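Local coordinates for protein methyltransferase (Streptococcus mutans, PDB 2B78) that probably transfers methyl groups from S-adenosyl-L-methionine, with RNA a possible but unestablished substrate, at residues L61-P64 against K65-L69; Y129-R132 against D133-A137; G209-G213 against K214-N218. One frame throughout, in Å; residues are numbered along the deposited sequence.

Interaction 1 of 3, residues L61-P64 against K65-L69; sequences LISP and KKVSL
The amide of Lys65 donates to the hydroxyl oxygen of Ser63, Lys65 N to Ser63 OG being 3.1 Å, and at 162° the bond is nearly straight. A serine hydroxyl that accepts from the amide two residues on defines an ST turn, and here it bends the chain round Pro64 just where a strand gives out. The hydroxyl is in place because OG lies anti to the serine's own nitrogen (chi1 170°), beside its carbonyl carbon and hence on the side from which the chain continues. The CB of Lys65 comes alongside the same oxygen, and its chain runs on extended beyond CG.

Past the turn the chain doubles back, and three apolar residues fill the inside of the bend. Val67 lays one methyl against the serine, with Val67 CG2 4.0 Å from Ser63 CB, and the same methyl lies 4.3 Å from CG2 of Ile62. Farther along, Ile62 and Leu69 reach toward each other tip to tip. The terminal Ile62 CD1 sits at the leucine fork, 3.5 Å from Leu69 CD1 and 3.6 Å from Leu69 CD2, while Ile62 CG2 touches the second branch of that fork. Tyr73 of helix 71-83 packs on Ile62, Ser63 and Val67. Thr48 of the neighbouring strand accepts a weak bond from Val67 N through its hydroxyl, which also bonds to Lys65 O. Ile62 and Ser63 both face that threonine, so the arrangement is a classic beta bulge whose second residue, Ser63, also opens an ST turn, at the end of strand 57-63 in the sheet of the PUA-like domain.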
ATOM      1  N   LEU A  61       1.791 -19.571   6.860  1.00 17.65           N
ATOM      2  CA  LEU A  61       1.762 -20.934   6.359  1.00 18.93           C
ATOM      3  C   LEU A  61       2.515 -20.863   5.037  1.00 20.32           C
ATOM      4  O   LEU A  61       2.265 -19.969   4.229  1.00 19.75           O
ATOM      5  CB  LEU A  61       0.326 -21.384   6.090  1.00 18.19           C
ATOM      6  CG  LEU A  61       0.182 -22.687   5.294  1.00 18.40           C
ATOM      7  CD1 LEU A  61       0.622 -23.875   6.145  1.00 17.62           C
ATOM      8  CD2 LEU A  61      -1.262 -22.853   4.847  1.00 19.17           C
ATOM      9  N   ILE A  62       3.439 -21.793   4.818  1.00 22.12           N
ATOM     10  CA  ILE A  62       4.205 -21.822   3.578  1.00 24.78           C
ATOM     11  C   ILE A  62       3.527 -22.741   2.572  1.00 25.44           C
ATOM     12  O   ILE A  62       3.368 -22.401   1.400  1.00 25.69           O
ATOM     13  CB  ILE A  62       5.637 -22.341   3.817  1.00 26.52           C
ATOM     14  CG1 ILE A  62       6.410 -21.350   4.692  1.00 27.18           C
ATOM     15  CG2 ILE A  62       6.338 -22.558   2.485  1.00 27.16           C
ATOM     16  CD1 ILE A  62       7.817 -21.797   5.028  1.00 29.39           C
ATOM     17  N   SER A  63       3.128 -23.915   3.040  1.00 26.19           N
ATOM     18  CA  SER A  63       2.474 -24.890   2.181  1.00 26.82           C
ATOM     19  C   SER A  63       1.758 -25.931   3.030  1.00 26.60           C
ATOM     20  O   SER A  63       2.101 -26.131   4.190  1.00 26.33           O
ATOM     21  CB  SER A  63       3.513 -25.579   1.297  1.00 27.17           C
ATOM     22  OG  SER A  63       2.941 -26.684   0.618  1.00 29.38           O
ATOM     23  N   PRO A  64       0.730 -26.584   2.472  1.00 27.45           N
ATOM     24  CA  PRO A  64       0.002 -27.604   3.229  1.00 29.36           C
ATOM     25  C   PRO A  64       0.737 -28.943   3.169  1.00 30.57           C
ATOM     26  O   PRO A  64       0.287 -29.944   3.735  1.00 31.41           O
ATOM     27  CB  PRO A  64      -1.354 -27.645   2.530  1.00 28.57           C
ATOM     28  CG  PRO A  64      -0.991 -27.347   1.113  1.00 29.28           C
ATOM     29  CD  PRO A  64      -0.013 -26.206   1.258  1.00 28.74           C
ATOM     30  N   LYS A  65       1.877 -28.944   2.483  1.00 31.91           N
ATOM     31  CA  LYS A  65       2.691 -30.142   2.342  1.00 33.45           C
ATOM     32  C   LYS A  65       4.025 -29.977   3.047  1.00 34.26           C
ATOM     33  O   LYS A  65       4.368 -28.888   3.517  1.00 33.99           O
ATOM     34  CB  LYS A  65       2.953 -30.445   0.861  1.00 33.79           C
ATOM     35  CG  LYS A  65       1.704 -30.710   0.042  1.00 35.14           C
ATOM     36  CD  LYS A  65       2.054 -31.191  -1.355  1.00 36.06           C
ATOM     37  CE  LYS A  65       0.797 -31.498  -2.156  1.00 36.16           C
ATOM     38  NZ  LYS A  65       1.118 -31.915  -3.547  1.00 36.19           N
ATOM     39  N   LYS A  66       4.772 -31.074   3.120  1.00 33.98           N
ATOM     40  CA  LYS A  66       6.089 -31.073   3.733  1.00 34.46           C
ATOM     41  C   LYS A  66       7.067 -30.585   2.673  1.00 34.06           C
ATOM     42  O   LYS A  66       7.311 -31.265   1.674  1.00 33.86           O
ATOM     43  CB  LYS A  66       6.476 -32.485   4.174  1.00 35.90           C
ATOM     44  CG  LYS A  66       7.938 -32.627   4.561  1.00 37.96           C
ATOM     45  CD  LYS A  66       8.304 -34.080   4.843  1.00 38.92           C
ATOM     46  CE  LYS A  66       9.800 -34.236   5.076  1.00 38.44           C
ATOM     47  NZ  LYS A  66      10.585 -33.844   3.870  1.00 37.67           N
ATOM     48  N   VAL A  67       7.619 -29.401   2.884  1.00 32.55           N
ATOM     49  CA  VAL A  67       8.557 -28.847   1.926  1.00 31.18           C
ATOM     50  C   VAL A  67       9.679 -28.151   2.672  1.00 31.52           C
ATOM     51  O   VAL A  67       9.568 -27.878   3.868  1.00 30.87           O
ATOM     52  CB  VAL A  67       7.853 -27.835   0.994  1.00 30.34           C
ATOM     53  CG1 VAL A  67       6.719 -28.524   0.238  1.00 29.68           C
ATOM     54  CG2 VAL A  67       7.308 -26.673   1.801  1.00 28.65           C
ATOM     55  N   SER A  68      10.773 -27.888   1.968  1.00 31.48           N
ATOM     56  CA  SER A  68      11.909 -27.201   2.566  1.00 31.23           C
ATOM     57  C   SER A  68      12.070 -25.884   1.824  1.00 29.88           C
ATOM     58  O   SER A  68      11.760 -25.800   0.635  1.00 29.55           O
ATOM     59  CB  SER A  68      13.183 -28.045   2.433  1.00 31.43           C
ATOM     60  OG  SER A  68      13.451 -28.333   1.074  1.00 33.02           O
ATOM     61  N   LEU A  69      12.548 -24.860   2.527  1.00 29.99           N
ATOM     62  CA  LEU A  69      12.736 -23.541   1.929  1.00 29.64           C
ATOM     63  C   LEU A  69      14.106 -23.333   1.299  1.00 29.30           C
ATOM     64  O   LEU A  69      14.915 -22.562   1.816  1.00 32.79           O
ATOM     65  CB  LEU A  69      12.526 -22.438   2.971  1.00 28.98           C
ATOM     66  CG  LEU A  69      11.117 -22.134   3.468  1.00 28.39           C
ATOM     67  CD1 LEU A  69      11.179 -20.915   4.389  1.00 27.42           C
ATOM     68  CD2 LEU A  69      10.198 -21.864   2.291  1.00 27.72           C
TER

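Interaction 2 of 3, residues Y129-R132 against D133-A137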
ATOM      1  N   TYR A 129      14.315 -11.991   6.468  1.00 17.89           N
ATOM      2  CA  TYR A 129      15.523 -11.198   6.337  1.00 19.21           C
ATOM      3  C   TYR A 129      16.747 -12.094   6.499  1.00 19.78           C
ATOM      4  O   TYR A 129      17.710 -11.970   5.753  1.00 20.72           O
ATOM      5  CB  TYR A 129      15.539 -10.081   7.388  1.00 19.41           C
ATOM      6  CG  TYR A 129      16.695  -9.129   7.222  1.00 18.98           C
ATOM      7  CD1 TYR A 129      16.803  -8.334   6.082  1.00 19.17           C
ATOM      8  CD2 TYR A 129      17.715  -9.059   8.174  1.00 19.80           C
ATOM      9  CE1 TYR A 129      17.899  -7.498   5.881  1.00 17.92           C
ATOM     10  CE2 TYR A 129      18.818  -8.221   7.986  1.00 20.10           C
ATOM     11  CZ  TYR A 129      18.901  -7.448   6.836  1.00 18.55           C
ATOM     12  OH  TYR A 129      19.988  -6.636   6.624  1.00 17.90           O
ATOM     13  N   GLN A 130      16.712 -13.011   7.460  1.00 21.47           N
ATOM     14  CA  GLN A 130      17.863 -13.882   7.668  1.00 23.30           C
ATOM     15  C   GLN A 130      18.102 -14.855   6.510  1.00 22.61           C
ATOM     16  O   GLN A 130      19.242 -15.267   6.269  1.00 22.88           O
ATOM     17  CB  GLN A 130      17.735 -14.646   8.995  1.00 24.17           C
ATOM     18  CG  GLN A 130      16.638 -15.692   9.040  1.00 28.23           C
ATOM     19  CD  GLN A 130      16.600 -16.424  10.369  1.00 29.52           C
ATOM     20  OE1 GLN A 130      16.350 -15.821  11.417  1.00 29.45           O
ATOM     21  NE2 GLN A 130      16.857 -17.729  10.334  1.00 28.31           N
ATOM     22  N   ILE A 131      17.052 -15.216   5.778  1.00 20.29           N
ATOM     23  CA  ILE A 131      17.240 -16.131   4.653  1.00 19.40           C
ATOM     24  C   ILE A 131      17.115 -15.397   3.326  1.00 18.96           C
ATOM     25  O   ILE A 131      16.812 -16.012   2.305  1.00 18.50           O
ATOM     26  CB  ILE A 131      16.196 -17.274   4.641  1.00 20.77           C
ATOM     27  CG1 ILE A 131      14.788 -16.696   4.481  1.00 21.06           C
ATOM     28  CG2 ILE A 131      16.297 -18.101   5.911  1.00 20.55           C
ATOM     29  CD1 ILE A 131      13.743 -17.732   4.134  1.00 19.09           C
ATOM     30  N   ARG A 132      17.370 -14.093   3.324  1.00 19.14           N
ATOM     31  CA  ARG A 132      17.210 -13.323   2.100  1.00 21.24           C
ATOM     32  C   ARG A 132      18.184 -13.591   0.961  1.00 22.76           C
ATOM     33  O   ARG A 132      17.872 -13.274  -0.187  1.00 21.86           O
ATOM     34  CB  ARG A 132      17.170 -11.822   2.417  1.00 22.35           C
ATOM     35  CG  ARG A 132      18.486 -11.162   2.797  1.00 23.46           C
ATOM     36  CD  ARG A 132      18.182  -9.765   3.337  1.00 24.31           C
ATOM     37  NE  ARG A 132      19.204  -8.774   3.015  1.00 25.02           N
ATOM     38  CZ  ARG A 132      20.396  -8.700   3.597  1.00 25.02           C
ATOM     39  NH1 ARG A 132      20.735  -9.563   4.546  1.00 25.12           N
ATOM     40  NH2 ARG A 132      21.249  -7.754   3.225  1.00 25.51           N
ATOM     41  N   ASP A 133      19.349 -14.173   1.247  1.00 23.63           N
ATOM     42  CA  ASP A 133      20.301 -14.446   0.169  1.00 24.10           C
ATOM     43  C   ASP A 133      19.751 -15.456  -0.832  1.00 23.04           C
ATOM     44  O   ASP A 133      19.902 -15.284  -2.039  1.00 22.48           O
ATOM     45  CB  ASP A 133      21.641 -14.945   0.725  1.00 25.36           C
ATOM     46  CG  ASP A 133      22.455 -13.831   1.356  1.00 27.27           C
ATOM     47  OD1 ASP A 133      22.017 -12.664   1.278  1.00 27.98           O
ATOM     48  OD2 ASP A 133      23.532 -14.118   1.928  1.00 29.31           O
ATOM     49  N   GLU A 134      19.119 -16.513  -0.338  1.00 22.57           N
ATOM     50  CA  GLU A 134      18.548 -17.513  -1.233  1.00 22.79           C
ATOM     51  C   GLU A 134      17.334 -16.937  -1.954  1.00 21.07           C
ATOM     52  O   GLU A 134      17.131 -17.193  -3.136  1.00 20.57           O
ATOM     53  CB  GLU A 134      18.178 -18.774  -0.458  1.00 23.48           C
ATOM     54  CG  GLU A 134      17.480 -18.516   0.856  1.00 26.56           C
ATOM     55  CD  GLU A 134      17.420 -19.758   1.722  1.00 28.75           C
ATOM     56  OE1 GLU A 134      16.710 -20.716   1.339  1.00 28.16           O
ATOM     57  OE2 GLU A 134      18.092 -19.774   2.781  1.00 29.07           O
ATOM     58  N   ILE A 135      16.536 -16.142  -1.249  1.00 19.14           N
ATOM     59  CA  ILE A 135      15.373 -15.522  -1.869  1.00 17.92           C
ATOM     60  C   ILE A 135      15.815 -14.647  -3.045  1.00 18.64           C
ATOM     61  O   ILE A 135      15.268 -14.739  -4.140  1.00 19.49           O
ATOM     62  CB  ILE A 135      14.602 -14.626  -0.861  1.00 17.90           C
ATOM     63  CG1 ILE A 135      13.961 -15.497   0.222  1.00 15.87           C
ATOM     64  CG2 ILE A 135      13.538 -13.793  -1.601  1.00 15.23           C
ATOM     65  CD1 ILE A 135      13.159 -14.716   1.253  1.00 17.79           C
ATOM     66  N   VAL A 136      16.804 -13.789  -2.814  1.00 18.15           N
ATOM     67  CA  VAL A 136      17.286 -12.900  -3.864  1.00 17.35           C
ATOM     68  C   VAL A 136      17.900 -13.692  -5.015  1.00 18.03           C
ATOM     69  O   VAL A 136      17.641 -13.404  -6.181  1.00 19.46           O
ATOM     70  CB  VAL A 136      18.321 -11.893  -3.303  1.00 17.32           C
ATOM     71  CG1 VAL A 136      18.853 -11.021  -4.416  1.00 16.66           C
ATOM     72  CG2 VAL A 136      17.673 -11.024  -2.240  1.00 16.02           C
ATOM     73  N   ALA A 137      18.705 -14.697  -4.678  1.00 17.27           N
ATOM     74  CA  ALA A 137      19.344 -15.544  -5.675  1.00 16.78           C
ATOM     75  C   ALA A 137      18.284 -16.141  -6.606  1.00 16.22           C
ATOM     76  O   ALA A 137      18.442 -16.147  -7.831  1.00 16.70           O
ATOM     77  CB  ALA A 137      20.130 -16.659  -4.979  1.00 15.95           C
TER
HETATM   78  O   HOH W   1      20.715 -15.154   3.843  1.00 28.81           O
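Arg132 and Val136 make a backbone bond in the first turn of helix 132-142, with Val136 N 2.9 Å from Arg132 O, and the valine's CG2 presses on the same oxygen. One residue earlier, two side chains of the next turn crowd against the carbonyl oxygen of Ile131: Glu134 CG lies 3.0 Å from Ile131 O, and CG1 of Ile135 lies 3.6 Å from that oxygen. Glu134 is placed there by its first torsion (chi1 44°), which sets CG between its own nitrogen and carbonyl carbon. The extended remainder crosses the isoleucine obliquely, bringing Glu134 OE2 to 3.6 Å from Ile131 CB and close to its CG2 branch. Ile135 meets the CG1 branch, its CD1 4.1 Å from Ile131 CG1.

A water spans the break between the two helices, donating to Gln130 O and accepting from Asp133 N. Arg132 turns back toward the preceding helix, and Tyr129 CE1 lies 3.3 Å above one face of its guanidinium, offset toward the rim. The guanidinium is held from outside by a salt bridge between Arg132 NE and Glu151, while Trp123 meets the tyrosine ring edge to face. Phe74 of helix 71-83 covers Ile131, Glu134 and Ile135.

The arrangement is a sharp helix-to-helix link in which one residue, Ile131, is both the exit from helix 126-130 and the N-cap of the next.

Interaction 3 of 3, residues G209-G213 against K214-N218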
ATOM      1  N   GLY A 209     -10.468  12.341 -15.664  1.00 14.73           N
ATOM      2  CA  GLY A 209     -11.380  13.470 -15.662  1.00 13.96           C
ATOM      3  C   GLY A 209     -12.381  13.524 -14.519  1.00 14.15           C
ATOM      4  O   GLY A 209     -13.333  14.307 -14.567  1.00 15.60           O
ATOM      5  N   SER A 210     -12.173  12.723 -13.482  1.00 13.19           N
ATOM      6  CA  SER A 210     -13.101  12.718 -12.358  1.00 14.53           C
ATOM      7  C   SER A 210     -13.184  14.095 -11.703  1.00 14.47           C
ATOM      8  O   SER A 210     -14.212  14.439 -11.128  1.00 17.13           O
ATOM      9  CB  SER A 210     -12.695  11.660 -11.319  1.00 14.39           C
ATOM     10  OG  SER A 210     -11.515  12.025 -10.627  1.00 15.35           O
ATOM     11  N   ALA A 211     -12.109  14.878 -11.795  1.00 13.75           N
ATOM     12  CA  ALA A 211     -12.077  16.220 -11.213  1.00 13.09           C
ATOM     13  C   ALA A 211     -11.984  17.318 -12.280  1.00 13.53           C
ATOM     14  O   ALA A 211     -11.594  18.453 -11.990  1.00 15.35           O
ATOM     15  CB  ALA A 211     -10.898  16.333 -10.236  1.00 11.06           C
ATOM     16  N   ALA A 212     -12.347  16.991 -13.521  1.00 12.70           N
ATOM     17  CA  ALA A 212     -12.286  17.973 -14.598  1.00 13.16           C
ATOM     18  C   ALA A 212     -13.070  19.244 -14.286  1.00 13.39           C
ATOM     19  O   ALA A 212     -14.261  19.188 -13.964  1.00 15.05           O
ATOM     20  CB  ALA A 212     -12.790  17.355 -15.905  1.00 10.67           C
ATOM     21  N   GLY A 213     -12.394  20.386 -14.378  1.00 14.04           N
ATOM     22  CA  GLY A 213     -13.041  21.666 -14.125  1.00 14.69           C
ATOM     23  C   GLY A 213     -13.439  21.884 -12.678  1.00 15.55           C
ATOM     24  O   GLY A 213     -14.191  22.806 -12.367  1.00 17.31           O
ATOM     25  N   LYS A 214     -12.925  21.049 -11.783  1.00 15.99           N
ATOM     26  CA  LYS A 214     -13.252  21.158 -10.367  1.00 15.19           C
ATOM     27  C   LYS A 214     -12.036  21.579  -9.549  1.00 14.67           C
ATOM     28  O   LYS A 214     -10.898  21.383  -9.983  1.00 14.86           O
ATOM     29  CB  LYS A 214     -13.747  19.807  -9.849  1.00 16.73           C
ATOM     30  CG  LYS A 214     -14.908  19.201 -10.635  1.00 20.49           C
ATOM     31  CD  LYS A 214     -16.135  20.101 -10.635  1.00 24.65           C
ATOM     32  CE  LYS A 214     -17.311  19.430 -11.350  1.00 27.26           C
ATOM     33  NZ  LYS A 214     -18.482  20.346 -11.465  1.00 30.35           N
ATOM     34  N   THR A 215     -12.273  22.140  -8.364  1.00 12.76           N
ATOM     35  CA  THR A 215     -11.171  22.537  -7.480  1.00 13.53           C
ATOM     36  C   THR A 215     -10.949  21.361  -6.529  1.00 13.75           C
ATOM     37  O   THR A 215     -11.909  20.731  -6.070  1.00 13.88           O
ATOM     38  CB  THR A 215     -11.496  23.824  -6.661  1.00 12.84           C
ATOM     39  OG1 THR A 215     -12.641  23.603  -5.832  1.00 14.28           O
ATOM     40  CG2 THR A 215     -11.766  25.000  -7.599  1.00 11.60           C
ATOM     41  N   VAL A 216      -9.688  21.047  -6.243  1.00 13.73           N
ATOM     42  CA  VAL A 216      -9.388  19.910  -5.388  1.00 11.06           C
ATOM     43  C   VAL A 216      -8.493  20.214  -4.204  1.00 10.45           C
ATOM     44  O   VAL A 216      -7.539  20.976  -4.323  1.00  9.55           O
ATOM     45  CB  VAL A 216      -8.703  18.796  -6.204  1.00 11.51           C
ATOM     46  CG1 VAL A 216      -8.383  17.607  -5.319  1.00  9.36           C
ATOM     47  CG2 VAL A 216      -9.583  18.395  -7.372  1.00 12.49           C
ATOM     48  N   LEU A 217      -8.823  19.616  -3.062  1.00 10.04           N
ATOM     49  CA  LEU A 217      -8.018  19.741  -1.856  1.00 10.62           C
ATOM     50  C   LEU A 217      -7.532  18.330  -1.529  1.00 11.98           C
ATOM     51  O   LEU A 217      -8.324  17.408  -1.327  1.00 12.50           O
ATOM     52  CB  LEU A 217      -8.832  20.291  -0.685  1.00 10.76           C
ATOM     53  CG  LEU A 217      -8.078  20.290   0.649  1.00  8.16           C
ATOM     54  CD1 LEU A 217      -6.952  21.316   0.623  1.00 10.01           C
ATOM     55  CD2 LEU A 217      -9.053  20.606   1.767  1.00  8.79           C
ATOM     56  N   ASN A 218      -6.218  18.163  -1.484  1.00 11.27           N
ATOM     57  CA  ASN A 218      -5.620  16.865  -1.209  1.00 11.36           C
ATOM     58  C   ASN A 218      -4.950  16.904   0.166  1.00 11.21           C
ATOM     59  O   ASN A 218      -3.898  17.506   0.330  1.00 12.31           O
ATOM     60  CB  ASN A 218      -4.615  16.571  -2.325  1.00 11.46           C
ATOM     61  CG  ASN A 218      -3.962  15.215  -2.196  1.00 10.48           C
ATOM     62  OD1 ASN A 218      -4.459  14.325  -1.509  1.00 12.12           O
ATOM     63  ND2 ASN A 218      -2.841  15.045  -2.886  1.00 11.33           N
TER
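A type II beta turn runs from Ala211 to Lys214, with Gly213 at its third position carrying the positive phi (68°) that favours glycine. The turn is closed by Lys214 N donating to Ala211 O at 2.9 Å, the donor standing above the carbonyl plane and the bond somewhat bent.

Lys214 lies back along the turn that it closes. Its CB is 3.3 Å from Ala211 O. A chi1 of -54° puts CG beside the lysine's own nitrogen, 3.4 Å from Ala212 O, and the bend at chi2 (-60°) then brings CD alongside the Gly213 carbonyl, Lys214 CD lying 3.8 Å from Gly213 O. Two residues on, the chain turns an apolar group back inward: Val216 CG2 rests 3.8 Å from Ala211 CB, a single methyl-to-methyl contact between turn and strand.

Before the turn, Gly209, with positive phi, is the C-prime residue of a Schellman motif that ends the preceding helix. After it, strand 215-219 enters the parallel part of the Rossmann-like methyltransferase sheet between strands 237-242 and 286-291, where Asp287 accepts from Thr215 N and Ile288 packs on Ala211.

The chemistry divides the work: a backbone bond and a glycine set the reversal, the buried alanine and valine pin the start of the turn to the strand by apolar contact, and the lysine meets the turn through its aliphatic carbons while its side chain also touches Asp287.

How the interactions relate
Interactions 1 and 2 are surface contacts on the same side of the chain's centre and touch each other, Leu69 CD1 lying 4.1 Å from Ile131 CD1; both also pack on helix 71-83. Interaction 3 lies on the opposite side, its centre about 49 Å from that of interaction 1 and about 45 Å from that of interaction 2, and is partly buried. Each joins consecutive elements, but of different kinds: strand to loop in 61-69, helix to helix in 129-137, helix to strand in 209-218. Their polar chemistry differs accordingly, a side-chain hydroxyl turning the first, a helical bond and a bridging water serving the second, and a backbone turn with glycine the third.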